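Local coordinates for SPbeta prophage-derived uncharacterized protein YopX (Bacillus subtilis, PDB 2I2L) that is of unknown function but forms a homodimer of all-beta subunits and is encoded by the SPbeta prophage carried in the Bacillus subtilis genome, at residues 81-86 / 127-132; 5-10 / 21-26. One frame throughout, in Å; residues are numbered along the deposited sequence.

Contact 1: 81-86 / 127-132; sequences SDVCEV and PELLEG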
ATOM      1  N   SER B  81     -24.021   9.605  -8.320  1.00 61.85           N
ATOM      2  CA  SER B  81     -23.613   9.506  -6.934  1.00 58.01           C
ATOM      3  C   SER B  81     -23.603   8.025  -6.617  1.00 55.95           C
ATOM      4  O   SER B  81     -24.190   7.234  -7.353  1.00 55.21           O
ATOM      5  CB  SER B  81     -24.602  10.231  -6.042  1.00 56.90           C
ATOM      6  N   ASP B  82     -22.924   7.646  -5.539  1.00 53.83           N
ATOM      7  CA  ASP B  82     -22.863   6.243  -5.129  1.00 51.82           C
ATOM      8  C   ASP B  82     -22.010   6.080  -3.879  1.00 51.24           C
ATOM      9  O   ASP B  82     -21.003   6.767  -3.700  1.00 51.69           O
ATOM     10  CB  ASP B  82     -22.275   5.376  -6.248  1.00 50.64           C
ATOM     11  CG  ASP B  82     -22.522   3.889  -6.036  1.00 49.51           C
ATOM     12  OD1 ASP B  82     -22.754   3.463  -4.884  1.00 49.56           O
ATOM     13  OD2 ASP B  82     -22.473   3.137  -7.031  1.00 48.11           O
ATOM     14  N   VAL B  83     -22.434   5.184  -3.001  1.00 50.33           N
ATOM     15  CA  VAL B  83     -21.679   4.905  -1.794  1.00 50.45           C
ATOM     16  C   VAL B  83     -20.858   3.685  -2.204  1.00 50.94           C
ATOM     17  O   VAL B  83     -21.428   2.636  -2.530  1.00 51.50           O
ATOM     18  CB  VAL B  83     -22.617   4.552  -0.628  1.00 50.82           C
ATOM     19  CG1 VAL B  83     -21.810   4.299   0.634  1.00 51.48           C
ATOM     20  CG2 VAL B  83     -23.604   5.685  -0.404  1.00 50.66           C
ATOM     21  N   CYS B  84     -19.532   3.823  -2.224  1.00 49.87           N
ATOM     22  CA  CYS B  84     -18.669   2.720  -2.641  1.00 48.43           C
ATOM     23  C   CYS B  84     -17.552   2.421  -1.676  1.00 47.00           C
ATOM     24  O   CYS B  84     -17.014   3.327  -1.045  1.00 47.45           O
ATOM     25  CB  CYS B  84     -18.067   3.012  -4.014  1.00 48.74           C
ATOM     26  SG  CYS B  84     -19.304   3.116  -5.319  1.00 51.50           S
ATOM     27  N   GLU B  85     -17.205   1.141  -1.575  1.00 45.70           N
ATOM     28  CA  GLU B  85     -16.140   0.697  -0.685  1.00 44.99           C
ATOM     29  C   GLU B  85     -14.786   0.696  -1.383  1.00 43.08           C
ATOM     30  O   GLU B  85     -14.658   0.209  -2.504  1.00 43.06           O
ATOM     31  CB  GLU B  85     -16.446  -0.707  -0.155  1.00 46.90           C
ATOM     32  CG  GLU B  85     -15.227  -1.492   0.328  1.00 48.15           C
ATOM     33  CD  GLU B  85     -15.607  -2.828   0.949  1.00 50.07           C
ATOM     34  OE1 GLU B  85     -16.554  -3.469   0.439  1.00 50.79           O
ATOM     35  OE2 GLU B  85     -14.957  -3.241   1.936  1.00 50.74           O
ATOM     36  N   VAL B  86     -13.789   1.257  -0.704  1.00 40.04           N
ATOM     37  CA  VAL B  86     -12.433   1.326  -1.214  1.00 36.71           C
ATOM     38  C   VAL B  86     -11.703   0.044  -0.828  1.00 36.82           C
ATOM     39  O   VAL B  86     -11.481  -0.228   0.357  1.00 34.71           O
ATOM     40  CB  VAL B  86     -11.685   2.533  -0.615  1.00 35.17           C
ATOM     41  CG1 VAL B  86     -10.253   2.560  -1.107  1.00 32.21           C
ATOM     42  CG2 VAL B  86     -12.408   3.813  -0.982  1.00 33.73           C
ATOM     43  N   PRO B 127     -21.106  -1.215   8.780  1.00 50.56           N
ATOM     44  CA  PRO B 127     -21.594  -2.212   7.820  1.00 52.12           C
ATOM     45  C   PRO B 127     -23.049  -1.861   7.522  1.00 54.72           C
ATOM     46  O   PRO B 127     -23.703  -1.181   8.321  1.00 55.33           O
ATOM     47  CB  PRO B 127     -21.455  -3.523   8.583  1.00 51.03           C
ATOM     48  CG  PRO B 127     -21.683  -3.094  10.012  1.00 51.06           C
ATOM     49  CD  PRO B 127     -20.885  -1.811  10.109  1.00 50.32           C
ATOM     50  N   GLU B 128     -23.561  -2.305   6.381  1.00 57.05           N
ATOM     51  CA  GLU B 128     -24.948  -1.999   6.021  1.00 58.01           C
ATOM     52  C   GLU B 128     -25.099  -0.493   5.831  1.00 58.19           C
ATOM     53  O   GLU B 128     -26.102   0.096   6.226  1.00 58.75           O
ATOM     54  CB  GLU B 128     -25.912  -2.493   7.115  1.00 56.45           C
ATOM     55  N   LEU B 129     -24.084   0.120   5.234  1.00 58.88           N
ATOM     56  CA  LEU B 129     -24.085   1.550   4.975  1.00 59.14           C
ATOM     57  C   LEU B 129     -24.145   1.733   3.467  1.00 60.32           C
ATOM     58  O   LEU B 129     -24.168   2.855   2.970  1.00 60.53           O
ATOM     59  CB  LEU B 129     -22.808   2.186   5.549  1.00 57.80           C
ATOM     60  CG  LEU B 129     -22.485   3.677   5.380  1.00 56.69           C
ATOM     61  CD1 LEU B 129     -21.979   3.961   3.981  1.00 56.06           C
ATOM     62  CD2 LEU B 129     -23.703   4.509   5.694  1.00 57.58           C
ATOM     63  N   LEU B 130     -24.197   0.619   2.743  1.00 62.12           N
ATOM     64  CA  LEU B 130     -24.233   0.646   1.278  1.00 64.70           C
ATOM     65  C   LEU B 130     -25.631   0.383   0.638  1.00 66.79           C
ATOM     66  O   LEU B 130     -25.708  -0.247  -0.425  1.00 67.57           O
ATOM     67  CB  LEU B 130     -23.218  -0.382   0.751  1.00 65.17           C
ATOM     68  CG  LEU B 130     -21.728  -0.136   1.049  1.00 66.67           C
ATOM     69  CD1 LEU B 130     -21.019  -1.441   1.379  1.00 66.53           C
ATOM     70  CD2 LEU B 130     -21.074   0.524  -0.150  1.00 66.04           C
ATOM     71  N   GLU B 131     -26.721   0.814   1.294  1.00 67.63           N
ATOM     72  CA  GLU B 131     -28.085   0.596   0.770  1.00 67.46           C
ATOM     73  C   GLU B 131     -29.095   1.648   1.076  1.00 67.81           C
ATOM     74  O   GLU B 131     -28.861   2.516   1.924  1.00 68.38           O
ATOM     75  CB  GLU B 131     -28.705  -0.680   1.291  1.00 68.30           C
ATOM     76  CG  GLU B 131     -27.817  -1.814   1.136  1.00 70.68           C
ATOM     77  CD  GLU B 131     -26.691  -1.727   2.121  1.00 71.82           C
ATOM     78  OE1 GLU B 131     -26.948  -1.901   3.325  1.00 70.63           O
ATOM     79  OE2 GLU B 131     -25.545  -1.478   1.712  1.00 73.57           O
ATOM     80  N   GLY B 132     -30.259   1.476   0.430  1.00 67.34           N
ATOM     81  CA  GLY B 132     -31.376   2.400   0.552  1.00 66.54           C
ATOM     82  C   GLY B 132     -30.623   3.654   0.230  1.00 66.90           C
ATOM     83  O   GLY B 132     -29.659   3.956   0.905  1.00 67.99           O
TER
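Val83 meets Leu129 and Leu130 in a small apolar cluster between segment 81-86, on strand 81-89, and the irregular segment 127-132. Its CG1 is the touching branch: it stands anti to the backbone N (chi1 -179°), comes to 3.4 Å from Leu129 CD1, and lies 3.9 Å from Leu130 CD2. The side chains of Val83 and Leu129 cross at about a right angle, and Val83 CG1 also lies 3.6 Å from Leu129 O. Leu130 reaches past the valine to the strand itself, CD2 coming to 3.2 Å from Val83 O, above the peptide plane on the oxygen side, and 4.1 Å from Cys84 CA. No hydrogen bond joins the segments; the contact is apolar. The tight part is at Val83; toward Leu130, an exposed residue whose end turns to the strand, the contact opens to solvent, and Glu85 touches through its backbone N, 4.2 Å from Leu130 CD2. On the other face of the strand, Cys84 packs on Val95 and Asp96 of strand 92-96. Strand 81-89 is the middle one of a five-stranded antiparallel sheet, hydrogen-bonded to strand 68-74, and Ile120 of edge strand 115-122 touches both Val83 and Leu129, with the chain beyond that strand running back over the sheet.

Contact 2: 5-10 / 21-26; sequences YRVWDG and LSLIIK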
ATOM      1  N   TYR B   5      -1.618   3.441   8.767  1.00 32.31           N
ATOM      2  CA  TYR B   5      -2.373   2.200   8.845  1.00 30.28           C
ATOM      3  C   TYR B   5      -3.363   2.349   9.995  1.00 29.98           C
ATOM      4  O   TYR B   5      -3.275   3.297  10.788  1.00 28.68           O
ATOM      5  CB  TYR B   5      -1.453   0.992   9.103  1.00 26.20           C
ATOM      6  CG  TYR B   5      -0.930   0.907  10.512  1.00 21.82           C
ATOM      7  CD1 TYR B   5       0.256   1.528  10.866  1.00 20.52           C
ATOM      8  CD2 TYR B   5      -1.682   0.292  11.520  1.00 20.45           C
ATOM      9  CE1 TYR B   5       0.687   1.557  12.191  1.00 21.20           C
ATOM     10  CE2 TYR B   5      -1.271   0.317  12.842  1.00 18.63           C
ATOM     11  CZ  TYR B   5      -0.083   0.958  13.175  1.00 21.29           C
ATOM     12  OH  TYR B   5       0.323   1.055  14.493  1.00 20.93           O
ATOM     13  N   ARG B   6      -4.311   1.420  10.053  1.00 30.09           N
ATOM     14  CA  ARG B   6      -5.322   1.368  11.106  1.00 30.84           C
ATOM     15  C   ARG B   6      -5.668  -0.109  11.298  1.00 30.69           C
ATOM     16  O   ARG B   6      -5.677  -0.881  10.339  1.00 30.69           O
ATOM     17  CB  ARG B   6      -6.587   2.160  10.713  1.00 30.25           C
ATOM     18  CG  ARG B   6      -7.054   1.907   9.289  1.00 32.12           C
ATOM     19  CD  ARG B   6      -8.557   1.684   9.166  1.00 33.62           C
ATOM     20  NE  ARG B   6      -9.304   2.885   8.795  1.00 33.68           N
ATOM     21  CZ  ARG B   6     -10.205   2.928   7.811  1.00 34.46           C
ATOM     22  NH1 ARG B   6     -10.480   1.841   7.091  1.00 30.01           N
ATOM     23  NH2 ARG B   6     -10.834   4.066   7.541  1.00 36.10           N
ATOM     24  N   VAL B   7      -5.909  -0.516  12.536  1.00 31.15           N
ATOM     25  CA  VAL B   7      -6.281  -1.898  12.787  1.00 31.54           C
ATOM     26  C   VAL B   7      -7.583  -1.968  13.548  1.00 32.12           C
ATOM     27  O   VAL B   7      -7.816  -1.216  14.498  1.00 30.97           O
ATOM     28  CB  VAL B   7      -5.222  -2.671  13.600  1.00 30.08           C
ATOM     29  CG1 VAL B   7      -3.976  -2.881  12.779  1.00 30.39           C
ATOM     30  CG2 VAL B   7      -4.903  -1.924  14.854  1.00 30.82           C
ATOM     31  N   TRP B   8      -8.440  -2.867  13.090  1.00 34.27           N
ATOM     32  CA  TRP B   8      -9.723  -3.118  13.720  1.00 36.57           C
ATOM     33  C   TRP B   8      -9.404  -4.330  14.589  1.00 38.15           C
ATOM     34  O   TRP B   8      -8.980  -5.366  14.070  1.00 37.93           O
ATOM     35  CB  TRP B   8     -10.749  -3.483  12.654  1.00 37.92           C
ATOM     36  CG  TRP B   8     -12.099  -3.824  13.185  1.00 40.83           C
ATOM     37  CD1 TRP B   8     -12.771  -5.002  13.016  1.00 41.17           C
ATOM     38  CD2 TRP B   8     -12.992  -2.953  13.884  1.00 42.10           C
ATOM     39  NE1 TRP B   8     -14.032  -4.916  13.557  1.00 40.96           N
ATOM     40  CE2 TRP B   8     -14.198  -3.664  14.097  1.00 40.86           C
ATOM     41  CE3 TRP B   8     -12.899  -1.631  14.351  1.00 42.17           C
ATOM     42  CZ2 TRP B   8     -15.296  -3.109  14.750  1.00 39.45           C
ATOM     43  CZ3 TRP B   8     -14.001  -1.075  15.005  1.00 41.36           C
ATOM     44  CH2 TRP B   8     -15.181  -1.816  15.194  1.00 39.63           C
ATOM     45  N   ASP B   9      -9.568  -4.198  15.903  1.00 39.50           N
ATOM     46  CA  ASP B   9      -9.264  -5.293  16.816  1.00 41.15           C
ATOM     47  C   ASP B   9     -10.501  -6.104  17.166  1.00 43.10           C
ATOM     48  O   ASP B   9     -10.457  -6.930  18.076  1.00 43.91           O
ATOM     49  CB  ASP B   9      -8.664  -4.757  18.105  1.00 41.63           C
ATOM     50  CG  ASP B   9      -9.669  -3.996  18.932  1.00 43.53           C
ATOM     51  OD1 ASP B   9      -9.340  -3.618  20.075  1.00 46.38           O
ATOM     52  OD2 ASP B   9     -10.795  -3.774  18.436  1.00 42.35           O
ATOM     53  N   GLY B  10     -11.600  -5.861  16.454  1.00 44.61           N
ATOM     54  CA  GLY B  10     -12.834  -6.586  16.715  1.00 45.97           C
ATOM     55  C   GLY B  10     -13.913  -5.708  17.332  1.00 46.39           C
ATOM     56  O   GLY B  10     -15.088  -5.808  16.978  1.00 45.57           O
ATOM     57  N   LEU B  21       0.947   3.272  20.129  1.00 36.49           N
ATOM     58  CA  LEU B  21       0.709   2.104  19.295  1.00 34.70           C
ATOM     59  C   LEU B  21       1.863   1.807  18.370  1.00 33.03           C
ATOM     60  O   LEU B  21       2.342   2.691  17.659  1.00 35.32           O
ATOM     61  CB  LEU B  21      -0.541   2.282  18.443  1.00 37.31           C
ATOM     62  CG  LEU B  21      -1.843   1.729  19.007  1.00 40.30           C
ATOM     63  CD1 LEU B  21      -2.246   2.563  20.221  1.00 42.47           C
ATOM     64  CD2 LEU B  21      -2.934   1.758  17.925  1.00 40.73           C
ATOM     65  N   SER B  22       2.308   0.559  18.366  1.00 29.47           N
ATOM     66  CA  SER B  22       3.381   0.170  17.468  1.00 27.55           C
ATOM     67  C   SER B  22       2.960  -1.102  16.745  1.00 24.99           C
ATOM     68  O   SER B  22       2.619  -2.095  17.376  1.00 25.41           O
ATOM     69  CB  SER B  22       4.681  -0.076  18.235  1.00 29.04           C
ATOM     70  OG  SER B  22       4.684  -1.355  18.846  1.00 29.23           O
ATOM     71  N   LEU B  23       2.968  -1.056  15.418  1.00 22.53           N
ATOM     72  CA  LEU B  23       2.604  -2.196  14.591  1.00 19.31           C
ATOM     73  C   LEU B  23       3.843  -3.065  14.334  1.00 16.79           C
ATOM     74  O   LEU B  23       4.898  -2.562  13.945  1.00 15.03           O
ATOM     75  CB  LEU B  23       2.041  -1.699  13.266  1.00 20.72           C
ATOM     76  CG  LEU B  23       1.438  -2.781  12.379  1.00 23.22           C
ATOM     77  CD1 LEU B  23       0.250  -3.424  13.094  1.00 21.65           C
ATOM     78  CD2 LEU B  23       1.004  -2.153  11.052  1.00 24.04           C
ATOM     79  N   ILE B  24       3.718  -4.367  14.544  1.00 14.84           N
ATOM     80  CA  ILE B  24       4.855  -5.258  14.348  1.00 14.76           C
ATOM     81  C   ILE B  24       4.626  -6.311  13.276  1.00 14.36           C
ATOM     82  O   ILE B  24       3.790  -7.198  13.437  1.00 15.12           O
ATOM     83  CB  ILE B  24       5.230  -6.019  15.666  1.00 15.59           C
ATOM     84  CG1 ILE B  24       5.133  -5.075  16.870  1.00 15.52           C
ATOM     85  CG2 ILE B  24       6.635  -6.629  15.541  1.00 10.64           C
ATOM     86  CD1 ILE B  24       5.949  -3.789  16.738  1.00 18.18           C
ATOM     87  N   ILE B  25       5.394  -6.229  12.200  1.00 14.12           N
ATOM     88  CA  ILE B  25       5.289  -7.197  11.120  1.00 15.77           C
ATOM     89  C   ILE B  25       6.358  -8.281  11.309  1.00 18.94           C
ATOM     90  O   ILE B  25       7.555  -7.987  11.321  1.00 19.83           O
ATOM     91  CB  ILE B  25       5.510  -6.523   9.753  1.00 13.27           C
ATOM     92  CG1 ILE B  25       4.338  -5.604   9.427  1.00 10.14           C
ATOM     93  CG2 ILE B  25       5.680  -7.583   8.681  1.00 14.26           C
ATOM     94  CD1 ILE B  25       4.571  -4.751   8.230  1.00  6.51           C
ATOM     95  N   LYS B  26       5.940  -9.531  11.462  1.00 21.36           N
ATOM     96  CA  LYS B  26       6.911 -10.600  11.642  1.00 25.29           C
ATOM     97  C   LYS B  26       7.312 -11.242  10.321  1.00 27.32           C
ATOM     98  O   LYS B  26       6.657 -11.049   9.289  1.00 26.35           O
ATOM     99  CB  LYS B  26       6.376 -11.674  12.589  1.00 27.43           C
ATOM    100  CG  LYS B  26       7.023 -11.676  13.975  1.00 32.92           C
ATOM    101  CD  LYS B  26       6.265 -10.810  14.991  1.00 37.86           C
ATOM    102  CE  LYS B  26       6.873 -10.912  16.413  1.00 39.26           C
ATOM    103  NZ  LYS B  26       6.010 -10.264  17.474  1.00 39.91           N
TER
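Tyr5 and Leu23 carry this contact, the leucine lying over one face of the tyrosine ring. Leu23 CD2 makes a CH-pi contact, 3.5 Å from the ring centroid and only 6° off the ring normal; its distances to the six ring carbons are nearly equal, as befits a methyl placed over the centre. The rest of the leucine follows the ring toward the hydroxyl end: Leu23 CB comes to 3.4 Å from Tyr5 CZ, and the two side chains slide past each other in opposite directions. Tyr5 CG sits between its backbone N and carbonyl carbon (chi1 74°); at the far end of the ring Tyr5 OH lies 3.5 Å from Leu23 CB and, more loosely, 4.2 Å from Leu21 CB. The strands 5-8 and 21-25 belong to different antiparallel sheets, the first of four strands and the second of three, and run nearly perpendicular, their axes 9.5 Å apart at 88°. The two strands meet through side chains and the backbone near Leu23, with no hydrogen bond between the segments. Val7, two residues along from Tyr5 and also directed at the other strand, adds a lighter touch, CG1 to Leu23 CD1 at 4.3 Å. All five touching residues are buried. Trp56 of strand 53-60 packs against both Tyr5 and Leu23, while Leu33 of strand 31-36 meets Val7. The second subunit closes in as well: its Ile25 packs on Tyr5, and Leu23, Ile24 and Ile25 pair antiparallel with a strand of that chain, continuing the three-stranded sheet across the dimer interface.

Overall arrangement
Contact 2 is buried and contact 1 lies at the surface, on opposite sides of the chain's centre with their centres 25 Å apart. They share no strand and no sheet: contact 2 joins the four-stranded sheet to the three-stranded one, whereas contact 1 lays the irregular chain after strand 115-122 against the five-stranded sheet. Both rely on apolar side chains without a hydrogen bond between their segments, yet contact 2 uses an aromatic face where contact 1 packs aliphatic methyls against each other and against strand backbone. Their relation to the dimer differs too, since the second subunit packs against 5-10 / 21-26 but does not touch 81-86 / 127-132.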